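Local coordinates for glucose dehydrogenase (Serratia sp. FS14, PDB 7CDY), which belongs to the glucose/sorbosone dehydrogenase family of beta-propeller proteins and carries a bound calcium ion, at residues S74-L79 with V94-L99; P14-F19 with L63-A68. All coordinates share one frame; numbering follows the deposited sequence. Where two conformers were deposited one is given.

Interaction 1: residues S74-L79 with V94-L99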
loop_
_atom_site.group_PDB
_atom_site.type_symbol
_atom_site.label_atom_id
_atom_site.label_comp_id
_atom_site.label_asym_id
_atom_site.label_seq_id
_atom_site.Cartn_x
_atom_site.Cartn_y
_atom_site.Cartn_z
ATOM N N SER A 74 16.526 0.174 16.480
ATOM C CA SER A 74 17.027 -0.923 15.650
ATOM C C SER A 74 17.537 -0.481 14.283
ATOM O O SER A 74 18.299 -1.221 13.653
ATOM C CB SER A 74 15.890 -1.910 15.335
ATOM O OG SER A 74 14.854 -1.224 14.607
ATOM N N ARG A 75 17.108 0.690 13.815
ATOM C CA ARG A 75 17.355 1.158 12.454
ATOM C C ARG A 75 16.882 0.164 11.395
ATOM O O ARG A 75 17.333 0.198 10.248
ATOM C CB ARG A 75 18.804 1.614 12.241
ATOM C CG ARG A 75 19.177 2.748 13.194
ATOM C CD ARG A 75 20.548 3.347 12.909
ATOM N NE ARG A 75 20.640 3.958 11.578
ATOM C CZ ARG A 75 20.180 5.161 11.251
ATOM N NH1 ARG A 75 19.553 5.925 12.139
ATOM N NH2 ARG A 75 20.352 5.593 10.007
ATOM N N ARG A 76 15.946 -0.712 11.744
ATOM C CA ARG A 76 15.470 -1.716 10.806
ATOM C C ARG A 76 14.493 -1.102 9.803
ATOM O O ARG A 76 13.604 -0.335 10.176
ATOM C CB ARG A 76 14.783 -2.846 11.577
ATOM C CG ARG A 76 14.225 -3.930 10.681
ATOM C CD ARG A 76 13.704 -5.111 11.481
ATOM N NE ARG A 76 14.775 -5.810 12.184
ATOM C CZ ARG A 76 14.585 -6.891 12.928
ATOM N NH1 ARG A 76 13.361 -7.387 13.070
ATOM N NH2 ARG A 76 15.622 -7.457 13.527
ATOM N N VAL A 77 14.673 -1.457 8.534
ATOM C CA VAL A 77 13.852 -0.945 7.439
ATOM C C VAL A 77 13.331 -2.135 6.644
ATOM O O VAL A 77 14.120 -2.935 6.126
ATOM C CB VAL A 77 14.633 0.012 6.522
ATOM C CG1 VAL A 77 13.735 0.480 5.375
ATOM C CG2 VAL A 77 15.129 1.204 7.326
ATOM N N TYR A 78 12.004 -2.247 6.550
ATOM C CA TYR A 78 11.354 -3.243 5.705
ATOM C C TYR A 78 11.126 -2.679 4.306
ATOM O O TYR A 78 10.857 -1.479 4.136
ATOM C CB TYR A 78 9.996 -3.644 6.301
ATOM C CG TYR A 78 10.093 -4.390 7.617
ATOM C CD1 TYR A 78 10.372 -3.710 8.797
ATOM C CD2 TYR A 78 9.904 -5.769 7.677
ATOM C CE1 TYR A 78 10.483 -4.391 10.011
ATOM C CE2 TYR A 78 10.006 -6.459 8.889
ATOM C CZ TYR A 78 10.284 -5.755 10.041
ATOM O OH TYR A 78 10.395 -6.423 11.250
ATOM N N LEU A 79 11.229 -3.556 3.299
ATOM C CA LEU A 79 10.924 -3.206 1.914
ATOM C C LEU A 79 10.036 -4.277 1.315
ATOM O O LEU A 79 10.213 -5.466 1.595
ATOM C CB LEU A 79 12.198 -3.134 1.053
ATOM C CG LEU A 79 13.265 -2.109 1.419
ATOM C CD1 LEU A 79 14.524 -2.339 0.572
ATOM C CD2 LEU A 79 12.743 -0.692 1.228
ATOM N N VAL A 94 8.887 -9.500 0.594
ATOM C CA VAL A 94 9.073 -8.554 1.686
ATOM C C VAL A 94 10.319 -8.978 2.451
ATOM O O VAL A 94 10.503 -10.174 2.734
ATOM C CB VAL A 94 7.840 -8.523 2.613
ATOM C CG1 VAL A 94 8.053 -7.564 3.784
ATOM C CG2 VAL A 94 6.583 -8.137 1.819
ATOM N N GLY A 95 11.184 -8.019 2.768
ATOM C CA GLY A 95 12.356 -8.306 3.570
ATOM C C GLY A 95 12.693 -7.122 4.448
ATOM O O GLY A 95 11.997 -6.105 4.444
ATOM N N TYR A 96 13.794 -7.249 5.189
ATOM C CA TYR A 96 14.291 -6.109 5.934
ATOM C C TYR A 96 15.806 -6.142 5.986
ATOM O O TYR A 96 16.434 -7.192 5.817
ATOM C CB TYR A 96 13.682 -5.994 7.338
ATOM C CG TYR A 96 14.104 -7.055 8.347
ATOM C CD1 TYR A 96 15.360 -7.010 8.961
ATOM C CD2 TYR A 96 13.219 -8.060 8.737
ATOM C CE1 TYR A 96 15.741 -7.960 9.910
ATOM C CE2 TYR A 96 13.590 -9.019 9.685
ATOM C CZ TYR A 96 14.853 -8.948 10.264
ATOM O OH TYR A 96 15.238 -9.880 11.205
ATOM N N GLY A 97 16.374 -4.960 6.192
ATOM C CA GLY A 97 17.769 -4.793 6.545
ATOM C C GLY A 97 17.899 -3.696 7.574
ATOM O O GLY A 97 16.890 -3.203 8.097
ATOM N N ARG A 98 19.128 -3.308 7.902
ATOM C CA ARG A 98 19.365 -2.238 8.858
ATOM C C ARG A 98 19.979 -1.056 8.126
ATOM O O ARG A 98 21.007 -1.209 7.455
ATOM C CB ARG A 98 20.297 -2.701 9.978
ATOM C CG ARG A 98 20.539 -1.630 11.016
ATOM C CD ARG A 98 21.518 -2.081 12.094
ATOM N NE ARG A 98 21.666 -1.069 13.138
ATOM C CZ ARG A 98 22.539 -0.065 13.095
ATOM N NH1 ARG A 98 23.327 0.092 12.028
ATOM N NH2 ARG A 98 22.599 0.798 14.105
ATOM N N LEU A 99 19.372 0.114 8.264
ATOM C CA LEU A 99 19.965 1.303 7.668
ATOM C C LEU A 99 21.203 1.690 8.471
ATOM O O LEU A 99 21.126 1.896 9.687
ATOM C CB LEU A 99 18.958 2.452 7.631
ATOM C CG LEU A 99 19.428 3.721 6.904
ATOM C CD1 LEU A 99 19.759 3.408 5.457
ATOM C CD2 LEU A 99 18.384 4.820 6.989
#
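Leu99 O accepts a hydrogen bond from Arg75 NE at 2.8 Å, the donor standing above the carbonyl plane, while Leu99 N returns a bond to Arg75 O, so the two residues are tied twice. A bend in the Arg75 side chain (chi3 62°) places NE for this bond, and NH2 goes on to Asp103 and Ser100 O. Beyond it, Val77 and Leu79 exchange pairs of backbone hydrogen bonds with Gly97 and Gly95. On the sheet face of Arg76, Tyr78 and Tyr96, the Arg76 guanidinium lies flat on the Tyr96 ring, planes 13° apart, with CZ 3.8 Å from the ring centroid in a cation-pi contact; CD sits over the same face. Glu166 takes a salt bridge from Arg76 NH1 and a hydrogen bond from Tyr96 OH, which would hold the stacked pair in place. Tyr96 CB in turn packs over the Tyr78 ring, 3.9 Å from its centroid, and the two side chains lie side by side, pointing the same way, their ring planes oblique at 57°. On the other face, Val77 CG2 meets Leu99 CB at 4.0 Å. Together the segments form the ladder of an antiparallel beta hairpin, strands 76-84 and 90-99, within a propeller sheet.

Interaction 2: residues P14-F19 with L63-A68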
loop_
_atom_site.group_PDB
_atom_site.type_symbol
_atom_site.label_atom_id
_atom_site.label_comp_id
_atom_site.label_asym_id
_atom_site.label_seq_id
_atom_site.Cartn_x
_atom_site.Cartn_y
_atom_site.Cartn_z
ATOM N N PRO A 14 8.304 7.571 -8.164
ATOM C CA PRO A 14 8.380 7.263 -6.734
ATOM C C PRO A 14 7.127 6.525 -6.294
ATOM O O PRO A 14 6.039 6.721 -6.844
ATOM C CB PRO A 14 8.481 8.646 -6.082
ATOM C CG PRO A 14 7.741 9.551 -7.049
ATOM C CD PRO A 14 8.062 9.004 -8.419
ATOM N N TRP A 15 7.289 5.646 -5.308
ATOM C CA TRP A 15 6.196 4.749 -4.949
ATOM C C TRP A 15 5.807 4.837 -3.487
ATOM O O TRP A 15 4.619 4.824 -3.172
ATOM C CB TRP A 15 6.561 3.296 -5.302
ATOM C CG TRP A 15 5.375 2.398 -5.589
ATOM C CD1 TRP A 15 4.777 2.203 -6.802
ATOM C CD2 TRP A 15 4.657 1.591 -4.649
ATOM N NE1 TRP A 15 3.733 1.316 -6.677
ATOM C CE2 TRP A 15 3.646 0.913 -5.367
ATOM C CE3 TRP A 15 4.788 1.350 -3.278
ATOM C CZ2 TRP A 15 2.757 0.018 -4.751
ATOM C CZ3 TRP A 15 3.915 0.464 -2.672
ATOM C CH2 TRP A 15 2.909 -0.193 -3.409
ATOM N N SER A 16 6.776 4.947 -2.585
ATOM C CA SER A 16 6.511 4.909 -1.155
ATOM C C SER A 16 7.395 5.927 -0.461
ATOM O O SER A 16 8.513 6.201 -0.899
ATOM C CB SER A 16 6.857 3.508 -0.599
ATOM O OG SER A 16 6.630 3.363 0.802
ATOM N N LEU A 17 6.891 6.478 0.638
ATOM C CA LEU A 17 7.735 7.269 1.522
ATOM C C LEU A 17 7.470 6.886 2.964
ATOM O O LEU A 17 6.386 6.424 3.321
ATOM C CB LEU A 17 7.572 8.782 1.316
ATOM C CG LEU A 17 6.350 9.449 1.930
ATOM C CD1 LEU A 17 6.613 9.969 3.349
ATOM C CD2 LEU A 17 5.860 10.587 1.038
ATOM N N ALA A 18 8.464 7.156 3.805
ATOM C CA ALA A 18 8.344 6.887 5.228
ATOM C C ALA A 18 9.210 7.857 6.012
ATOM O O ALA A 18 10.370 8.087 5.668
ATOM C CB ALA A 18 8.782 5.464 5.558
ATOM N N PHE A 19 8.644 8.423 7.068
ATOM C CA PHE A 19 9.403 9.326 7.919
ATOM C C PHE A 19 10.323 8.557 8.858
ATOM O O PHE A 19 9.964 7.497 9.384
ATOM C CB PHE A 19 8.457 10.201 8.737
ATOM C CG PHE A 19 8.021 11.438 8.016
ATOM C CD1 PHE A 19 6.930 11.411 7.165
ATOM C CD2 PHE A 19 8.714 12.627 8.173
ATOM C CE1 PHE A 19 6.530 12.543 6.490
ATOM C CE2 PHE A 19 8.316 13.765 7.504
ATOM C CZ PHE A 19 7.225 13.723 6.661
ATOM N N LEU A 63 8.853 -1.253 -4.152
ATOM C CA LEU A 63 7.533 -0.785 -3.748
ATOM C C LEU A 63 7.590 -0.092 -2.386
ATOM O O LEU A 63 8.056 1.048 -2.312
ATOM C CB LEU A 63 6.499 -1.914 -3.842
ATOM C CG LEU A 63 6.465 -2.574 -5.234
ATOM C CD1 LEU A 63 5.597 -3.826 -5.233
ATOM C CD2 LEU A 63 6.022 -1.612 -6.344
ATOM N N GLU A 64 7.122 -0.725 -1.308
ATOM C CA GLU A 64 7.001 -0.033 -0.028
ATOM C C GLU A 64 8.330 0.040 0.711
ATOM O O GLU A 64 9.115 -0.911 0.700
ATOM C CB GLU A 64 5.986 -0.752 0.876
ATOM C CG GLU A 64 5.493 0.068 2.074
ATOM C CD GLU A 64 4.292 0.917 1.728
ATOM O OE1 GLU A 64 4.393 1.781 0.823
ATOM O OE2 GLU A 64 3.220 0.715 2.340
ATOM N N VAL A 65 8.544 1.153 1.413
ATOM C CA VAL A 65 9.569 1.264 2.447
ATOM C C VAL A 65 8.866 1.535 3.770
ATOM O O VAL A 65 8.001 2.413 3.857
ATOM C CB VAL A 65 10.623 2.339 2.113
ATOM C CG1 VAL A 65 10.005 3.730 1.889
ATOM C CG2 VAL A 65 11.688 2.393 3.207
ATOM N N LEU A 66 9.216 0.762 4.799
ATOM C CA LEU A 66 8.584 0.892 6.110
ATOM C C LEU A 66 9.600 0.642 7.217
ATOM O O LEU A 66 9.952 -0.515 7.505
ATOM C CB LEU A 66 7.382 -0.042 6.243
ATOM C CG LEU A 66 6.613 0.012 7.568
ATOM C CD1 LEU A 66 6.243 1.436 7.926
ATOM C CD2 LEU A 66 5.355 -0.858 7.522
ATOM N N PRO A 67 10.082 1.696 7.864
ATOM C CA PRO A 67 10.889 1.518 9.072
ATOM C C PRO A 67 10.115 0.737 10.118
ATOM O O PRO A 67 8.891 0.827 10.229
ATOM C CB PRO A 67 11.139 2.954 9.540
ATOM C CG PRO A 67 10.994 3.783 8.286
ATOM C CD PRO A 67 9.926 3.107 7.502
ATOM N N ALA A 68 10.843 -0.071 10.874
ATOM C CA ALA A 68 10.224 -0.780 11.981
ATOM C C ALA A 68 9.687 0.224 13.003
ATOM O O ALA A 68 10.192 1.353 13.104
ATOM C CB ALA A 68 11.254 -1.689 12.656
HETATM O O HOH W 1 5.864 3.900 4.590
#
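Trp15 lays one face of its indole against Leu63, whose CD2 stands 3.7 Å from the centroid of the five-membered ring and only 14° off the ring normal, a CH-pi contact. The bond from CA to CB of Trp15 points toward strand 62-67, and CG is anti to the backbone N. The two side chains cross at a slant, and the six-membered ring continues over the Leu63 backbone: CE3 comes within 3.3 Å of Leu63 C, while CZ3 reaches Leu63 CB.

Next along the chain, Ser16 turns its hydroxyl between two partners. OG donates to Glu64 OE1 at 2.7 Å, approaching from above the carboxylate plane, and accepts a nearly straight bond from Val65 N at 3.0 Å. The Glu64 CB points away from strand 14-19, but its chain bends at chi2 (88°), and the carboxylate comes back to the serine. This buried carboxylate is also held by salt bridges from Lys128 to OE1 and from Arg323 to OE2, which would be expected to stabilise its negative charge. Further on, Ala18 CB is set against Pro67 CD at 3.3 Å, tighter than usual for two carbons, and a water lies within hydrogen-bonding distance of both Leu17 O and Val65 O.

No backbone hydrogen bond joins the two strands, although their short axes run within 10° of parallel and 5.4 Å apart at closest approach; side chains and the water make the connection. Each strand pairs elsewhere: 14-19 with strand 26-30 through Thr29 and Leu27, and 63-67 with strand 76-84, where Leu63 and Glu64 both face Ser80 in a classic beta bulge. The contact is thus a buried seam between two propeller sheets, with strand 319-324 close by through Arg320, Glu321 and Arg323.

How the interactions relate
The centres of the two interactions lie 11 Å apart, and they meet in one antiparallel sheet, where strand 62-67 is the neighbour of strand 76-84. Leu66 O and Ala68 N probably hydrogen-bond to Tyr78 N and Arg76 O, both at 2.9 Å, and Val65 CG2 packs on Val77 CG1. Along the chain they come in series: interaction 2 closes at residue 68 and interaction 1 opens at residue 74. Interaction 2, about 9 Å from the centre of the chain, joins this sheet to the one containing strand 3-19; interaction 1, about 17 Å out, pairs strands within it. One therefore binds neighbouring propeller sheets together, and the other builds a single sheet outward.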